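Local coordinates for protein UL37 (Suid herpesvirus 1, PDB 4K70) that is an inner tegument protein that probably controls viral trafficking and is represented here by its N-terminal half, at residues L247-V250 against G251-N254; E262-V265 against S266-A270; T290-G293 against V294-L297. All coordinates share one frame; numbering follows the deposited sequence.

Interaction 1 (L247-V250 against G251-N254); sequences LVPV and GEVN. With NA (sodium ion), chain K.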
loop_
_atom_site.group_PDB
_atom_site.type_symbol
_atom_site.label_atom_id
_atom_site.label_comp_id
_atom_site.label_asym_id
_atom_site.label_seq_id
_atom_site.Cartn_x
_atom_site.Cartn_y
_atom_site.Cartn_z
ATOM N N LEU A 247 7.472 36.928 15.740
ATOM C CA LEU A 247 7.146 37.653 14.521
ATOM C C LEU A 247 8.117 38.804 14.255
ATOM O O LEU A 247 8.577 39.467 15.182
ATOM C CB LEU A 247 5.723 38.214 14.596
ATOM C CG LEU A 247 4.504 37.295 14.485
ATOM C CD1 LEU A 247 3.262 38.101 14.794
ATOM C CD2 LEU A 247 4.408 36.691 13.092
ATOM N N VAL A 248 8.413 39.043 12.984
ATOM C CA VAL A 248 9.267 40.168 12.601
ATOM C C VAL A 248 8.478 41.479 12.683
ATOM O O VAL A 248 7.421 41.618 12.060
ATOM C CB VAL A 248 9.845 39.997 11.165
ATOM C CG1 VAL A 248 10.570 41.272 10.712
ATOM C CG2 VAL A 248 10.780 38.797 11.094
ATOM N N PRO A 249 8.986 42.441 13.466
ATOM C CA PRO A 249 8.398 43.786 13.579
ATOM C C PRO A 249 8.099 44.440 12.223
ATOM O O PRO A 249 8.918 44.365 11.301
ATOM C CB PRO A 249 9.480 44.584 14.316
ATOM C CG PRO A 249 10.706 43.663 14.374
ATOM C CD PRO A 249 10.174 42.281 14.318
ATOM N N VAL A 250 6.923 45.050 12.102
ATOM C CA VAL A 250 6.574 45.793 10.900
ATOM C C VAL A 250 7.571 46.934 10.723
ATOM O O VAL A 250 7.969 47.561 11.699
ATOM C CB VAL A 250 5.152 46.378 10.994
ATOM C CG1 VAL A 250 4.838 47.223 9.768
ATOM C CG2 VAL A 250 4.121 45.263 11.162
ATOM N N GLY A 251 7.989 47.192 9.488
ATOM C CA GLY A 251 8.876 48.313 9.222
ATOM C C GLY A 251 10.341 47.929 9.134
ATOM O O GLY A 251 11.170 48.712 8.660
ATOM N N GLU A 252 10.676 46.730 9.600
ATOM C CA GLU A 252 12.031 46.226 9.440
ATOM C C GLU A 252 12.177 45.754 8.005
ATOM O O GLU A 252 11.189 45.350 7.380
ATOM C CB GLU A 252 12.313 45.106 10.441
ATOM C CG GLU A 252 13.040 45.562 11.706
ATOM C CD GLU A 252 12.422 46.793 12.372
ATOM O OE1 GLU A 252 12.259 47.843 11.709
ATOM O OE2 GLU A 252 12.120 46.723 13.583
ATOM N N VAL A 253 13.383 45.841 7.457
ATOM C CA VAL A 253 13.553 45.485 6.053
ATOM C C VAL A 253 13.292 43.996 5.861
ATOM O O VAL A 253 13.626 43.172 6.728
ATOM C CB VAL A 253 14.946 45.869 5.499
ATOM C CG1 VAL A 253 15.363 47.247 6.022
ATOM C CG2 VAL A 253 15.973 44.808 5.853
ATOM N N ASN A 254 12.683 43.662 4.726
ATOM C CA ASN A 254 12.297 42.285 4.424
ATOM C C ASN A 254 11.256 41.727 5.394
ATOM O O ASN A 254 11.092 40.509 5.497
ATOM C CB ASN A 254 13.528 41.371 4.381
ATOM C CG ASN A 254 14.494 41.753 3.277
ATOM O OD1 ASN A 254 14.093 42.327 2.266
ATOM N ND2 ASN A 254 15.771 41.436 3.462
HETATM NA NA NA K . 9.905 48.344 12.584
#
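Glu-252 folds back over Pro-249, and the two residues meet through both backbone and side chain. Their backbones close a type II beta turn that runs from Pro-249 to Glu-252. The closing hydrogen bond, from Glu-252 N to Pro-249 O, is weak at 3.4 Å but fairly straight, with an N-H...O angle of 162°. Gly-251 takes the third position of the turn with a positive phi of 97°, a backbone that suits glycine, the usual residue at this corner of a type II turn.

Metal coordination adds a second tie across the same turn. A sodium ion is held by Val-250 O at 2.3 Å and by both carboxylate oxygens of Glu-252, OE1 at 2.6 Å and OE2 at 2.9 Å. One ligand thus comes from the main chain at the turn's second position and the other two from the side chain at its fourth. The Glu-252 chain bends at its second torsion (chi2 49°), which brings the carboxylate round to the ion instead of letting it run straight out. The positive ion probably offsets the charge of the carboxylate.

Van der Waals contact is thin. The Pro-249 ring lies at a slant to the Glu-252 side chain, its CG 4.0 Å from Glu-252 CG. Further back along the chain, Val-248 CG1 approaches Glu-252 CB at 4.2 Å.

This is a surface turn, far from the centre of the chain, in the long loop that leads from helix 229-240 to helix 260-271. Val-248 pairs through its backbone with Arg-287, its carbonyl also accepts from the Arg-286 side chain, and Asn-254 O takes a bond from Arg-287, so both arms of the loop rest on the segment that follows helix 260-271.

Interaction 2 (E262-V265 against S266-A270); sequences EVRV and SAALA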
loop_
_atom_site.group_PDB
_atom_site.type_symbol
_atom_site.label_atom_id
_atom_site.label_comp_id
_atom_site.label_asym_id
_atom_site.label_seq_id
_atom_site.Cartn_x
_atom_site.Cartn_y
_atom_site.Cartn_z
ATOM N N GLU A 262 5.917 31.680 3.438
ATOM C CA GLU A 262 5.752 32.770 4.391
ATOM C C GLU A 262 4.441 33.518 4.172
ATOM O O GLU A 262 3.765 33.875 5.128
ATOM C CB GLU A 262 6.936 33.722 4.326
ATOM C CG GLU A 262 8.263 33.033 4.534
ATOM C CD GLU A 262 9.373 34.020 4.774
ATOM O OE1 GLU A 262 9.466 35.005 4.011
ATOM O OE2 GLU A 262 10.139 33.820 5.735
ATOM N N VAL A 263 4.077 33.745 2.918
ATOM C CA VAL A 263 2.803 34.397 2.629
ATOM C C VAL A 263 1.638 33.552 3.142
ATOM O O VAL A 263 0.728 34.069 3.790
ATOM C CB VAL A 263 2.622 34.689 1.136
ATOM C CG1 VAL A 263 1.179 35.079 0.845
ATOM C CG2 VAL A 263 3.577 35.799 0.701
ATOM N N ARG A 264 1.684 32.253 2.872
ATOM C CA ARG A 264 0.620 31.352 3.302
ATOM C C ARG A 264 0.491 31.337 4.817
ATOM O O ARG A 264 -0.613 31.386 5.347
ATOM C CB ARG A 264 0.853 29.938 2.763
ATOM C CG ARG A 264 -0.259 28.966 3.081
ATOM C CD ARG A 264 -0.019 28.211 4.390
ATOM N NE ARG A 264 -1.142 27.315 4.667
ATOM C CZ ARG A 264 -2.301 27.719 5.180
ATOM N NH1 ARG A 264 -2.471 28.992 5.507
ATOM N NH2 ARG A 264 -3.282 26.853 5.389
ATOM N N VAL A 265 1.625 31.280 5.514
ATOM C CA VAL A 265 1.616 31.239 6.975
ATOM C C VAL A 265 1.162 32.581 7.559
ATOM O O VAL A 265 0.306 32.628 8.456
ATOM C CB VAL A 265 3.013 30.825 7.543
ATOM C CG1 VAL A 265 3.062 31.018 9.041
ATOM C CG2 VAL A 265 3.312 29.373 7.184
ATOM N N SER A 266 1.732 33.666 7.037
ATOM C CA SER A 266 1.409 35.013 7.504
ATOM C C SER A 266 -0.070 35.340 7.331
ATOM O O SER A 266 -0.692 35.936 8.210
ATOM C CB SER A 266 2.247 36.052 6.754
ATOM O OG SER A 266 3.609 35.947 7.115
ATOM N N ALA A 267 -0.625 34.949 6.193
ATOM C CA ALA A 267 -2.026 35.209 5.887
ATOM C C ALA A 267 -2.954 34.508 6.880
ATOM O O ALA A 267 -3.923 35.093 7.356
ATOM C CB ALA A 267 -2.334 34.763 4.479
ATOM N N ALA A 268 -2.651 33.254 7.198
ATOM C CA ALA A 268 -3.460 32.517 8.161
ATOM C C ALA A 268 -3.306 33.112 9.556
ATOM O O ALA A 268 -4.279 33.242 10.290
ATOM C CB ALA A 268 -3.091 31.034 8.156
ATOM N N LEU A 269 -2.084 33.485 9.924
ATOM C CA LEU A 269 -1.876 34.055 11.244
ATOM C C LEU A 269 -2.542 35.424 11.367
ATOM O O LEU A 269 -3.090 35.756 12.417
ATOM C CB LEU A 269 -0.383 34.126 11.593
ATOM C CG LEU A 269 0.290 32.794 11.932
ATOM C CD1 LEU A 269 1.810 32.922 11.927
ATOM C CD2 LEU A 269 -0.191 32.255 13.282
ATOM N N ALA A 270 -2.493 36.209 10.294
ATOM C CA ALA A 270 -3.058 37.560 10.297
ATOM C C ALA A 270 -4.577 37.524 10.397
ATOM O O ALA A 270 -5.194 38.466 10.880
ATOM C CB ALA A 270 -2.628 38.326 9.048
#
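Ser-266 sits one helical turn beyond Glu-262 and reaches back to it with both its amide and its side chain. Ser-266 N donates to Glu-262 O at 2.8 Å. With OG set anti to the carbonyl carbon (chi1 -68°), the hydroxyl swings back along the helix, and Ser-266 OG stands 2.9 Å from the same Glu-262 O. OG also meets Arg-286 O of the loop after the helix.

The regular i to i+4 bonds continue from Ala-267 N to Val-263 O and from Leu-269 N to Val-265 O, while the one from Ala-268 N to Arg-264 O is weak at 3.3 Å.

The tightly packed part of the contact faces two other helices. Here Arg-264 NH1 passes 3.4 Å from Ala-268 CB, the small methyl lying obliquely against the guanidinium. A bend at chi2 (-92°) turns the arginine along the helix. Val-265 and Leu-269 run alongside each other off the same face of the helix, Val-265 CG1 3.7 Å from Leu-269 CD1. Leu-213 and Leu-216 of helix 208-223 and Phe-235 and Ala-239 of helix 229-240 pack on these four residues. The looser side has Val-263, partly exposed against Pro-257 of a loop, and the exposed Ala-270.

Chemically, the contact combines apolar packing with buried charge that is paired off. Arg-264 bridges to Asp-220 and donates to Ala-274 O, with the like charge of Arg-277 close by; Asp-220 probably offsets the two arginine charges, and the salt bridge from Arg-258 probably favours the charged form of Glu-262.

Interaction 3 (T290-G293 against V294-L297); sequences TDQG and VLAL. With NA (sodium ion), chain J.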
loop_
_atom_site.group_PDB
_atom_site.type_symbol
_atom_site.label_atom_id
_atom_site.label_comp_id
_atom_site.label_asym_id
_atom_site.label_seq_id
_atom_site.Cartn_x
_atom_site.Cartn_y
_atom_site.Cartn_z
ATOM N N THR A 290 13.085 34.239 10.806
ATOM C CA THR A 290 13.848 33.086 10.346
ATOM C C THR A 290 15.309 33.205 10.776
ATOM O O THR A 290 16.181 32.554 10.205
ATOM C CB THR A 290 13.744 32.852 8.815
ATOM O OG1 THR A 290 14.153 34.029 8.107
ATOM C CG2 THR A 290 12.301 32.472 8.391
ATOM N N ASP A 291 15.563 34.021 11.800
ATOM C CA ASP A 291 16.901 34.147 12.372
ATOM C C ASP A 291 17.095 33.113 13.475
ATOM O O ASP A 291 16.123 32.538 13.969
ATOM C CB ASP A 291 17.152 35.563 12.916
ATOM C CG ASP A 291 16.283 35.895 14.112
ATOM O OD1 ASP A 291 15.121 36.297 13.916
ATOM O OD2 ASP A 291 16.760 35.758 15.253
ATOM N N GLN A 292 18.348 32.882 13.858
ATOM C CA GLN A 292 18.687 31.808 14.795
ATOM C C GLN A 292 17.963 31.952 16.132
ATOM O O GLN A 292 17.740 30.965 16.825
ATOM C CB GLN A 292 20.209 31.743 15.023
ATOM C CG GLN A 292 20.692 30.550 15.858
ATOM C CD GLN A 292 20.816 29.242 15.053
ATOM O OE1 GLN A 292 21.038 29.257 13.836
ATOM N NE2 GLN A 292 20.683 28.105 15.743
ATOM N N GLY A 293 17.594 33.181 16.482
ATOM C CA GLY A 293 16.903 33.453 17.732
ATOM C C GLY A 293 15.479 32.926 17.807
ATOM O O GLY A 293 14.920 32.787 18.894
ATOM N N VAL A 294 14.886 32.634 16.655
ATOM C CA VAL A 294 13.528 32.108 16.627
ATOM C C VAL A 294 13.487 30.673 17.152
ATOM O O VAL A 294 12.436 30.191 17.558
ATOM C CB VAL A 294 12.907 32.168 15.208
ATOM C CG1 VAL A 294 13.506 31.106 14.303
ATOM C CG2 VAL A 294 11.392 31.997 15.280
ATOM N N LEU A 295 14.630 29.992 17.150
ATOM C CA LEU A 295 14.666 28.584 17.563
ATOM C C LEU A 295 14.215 28.372 19.012
ATOM O O LEU A 295 13.507 27.406 19.320
ATOM C CB LEU A 295 16.049 27.974 17.326
ATOM C CG LEU A 295 16.182 27.142 16.041
ATOM C CD1 LEU A 295 14.960 27.301 15.153
ATOM C CD2 LEU A 295 17.429 27.507 15.280
ATOM N N ALA A 296 14.624 29.279 19.894
ATOM C CA ALA A 296 14.174 29.261 21.280
ATOM C C ALA A 296 12.660 29.416 21.401
ATOM O O ALA A 296 12.081 29.109 22.443
ATOM C CB ALA A 296 14.885 30.350 22.078
ATOM N N LEU A 297 12.016 29.894 20.340
ATOM C CA LEU A 297 10.559 30.053 20.342
ATOM C C LEU A 297 9.851 28.830 19.761
ATOM O O LEU A 297 8.629 28.838 19.576
ATOM C CB LEU A 297 10.147 31.304 19.555
ATOM C CG LEU A 297 10.250 32.661 20.259
ATOM C CD1 LEU A 297 11.191 32.573 21.432
ATOM C CD2 LEU A 297 10.707 33.745 19.285
HETATM NA NA NA J . 22.947 31.087 12.621
HETATM O O HOH W 1 17.525 30.328 19.408
#
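Gln-292 lays its amide end against the Leu-295 side chain, NE2 coming to 3.3 Å from Leu-295 CD2 as the two chains slant across each other. A bend at chi2 (81°) folds the glutamine back along the turn, while its OE1 binds a sodium ion at 2.9 Å. His-315 O is the ion's other protein ligand. OE1 is fixed by the sodium ion and Gln-317 N, and the leucine merely packs against NE2.

The backbone of the same residues coils through a tight, helix-like turn built on i to i+3 bonds. Val-294 N donates to Asp-291 O at 3.0 Å, and Leu-295 N to Gln-292 O at 3.3 Å. A water donates to Gln-292 O and accepts from Ala-296 N at 3.1 Å, standing in for the i to i+4 bond that an alpha helix would have there.

Asp-291 starts the turn as an Asx turn: its OD2 takes the amide of Gly-293 at 3.0 Å from above the carboxylate plane. Arg-289 makes a salt bridge to the same oxygen. Val-294 CG1 lies 3.0 Å from Asp-291 O, because chi1 of 74° sets it between the backbone N and the carbonyl carbon.

The turn lies between helix 260-271 and helix 307-311, partly buried. Thr-290 bonds to Thr-316 and to Asp-312, which binds calcium in another structure of this protein, though no calcium is modelled on it here. Leu-295 rests on Gln-303 and Thr-316, before and after helix 307-311, while Leu-297 reaches Ala-246 in the loop between helices 229-240 and 260-271.

How the interactions relate
The three contacts follow one another along the chain at the same outer end of this elongated, helical N-terminal half. Interaction 1 is in the loop before helix 260-271, interaction 2 on that helix, and interaction 3 in the loop after it. Their centres lie about 14 Å (1 and 2), 15 Å (1 and 3) and 18 Å (2 and 3) apart. Interactions 2 and 3 touch, Glu-262 OE2 lying 3.7 Å from Thr-290 CG2. Arg-287 comes near all three: it bonds to Val-248, Asn-254 and Thr-290, touches Ser-266 and is only weakly paired with Glu-262. In sequence the helix is preceded and followed by a sodium-binding turn.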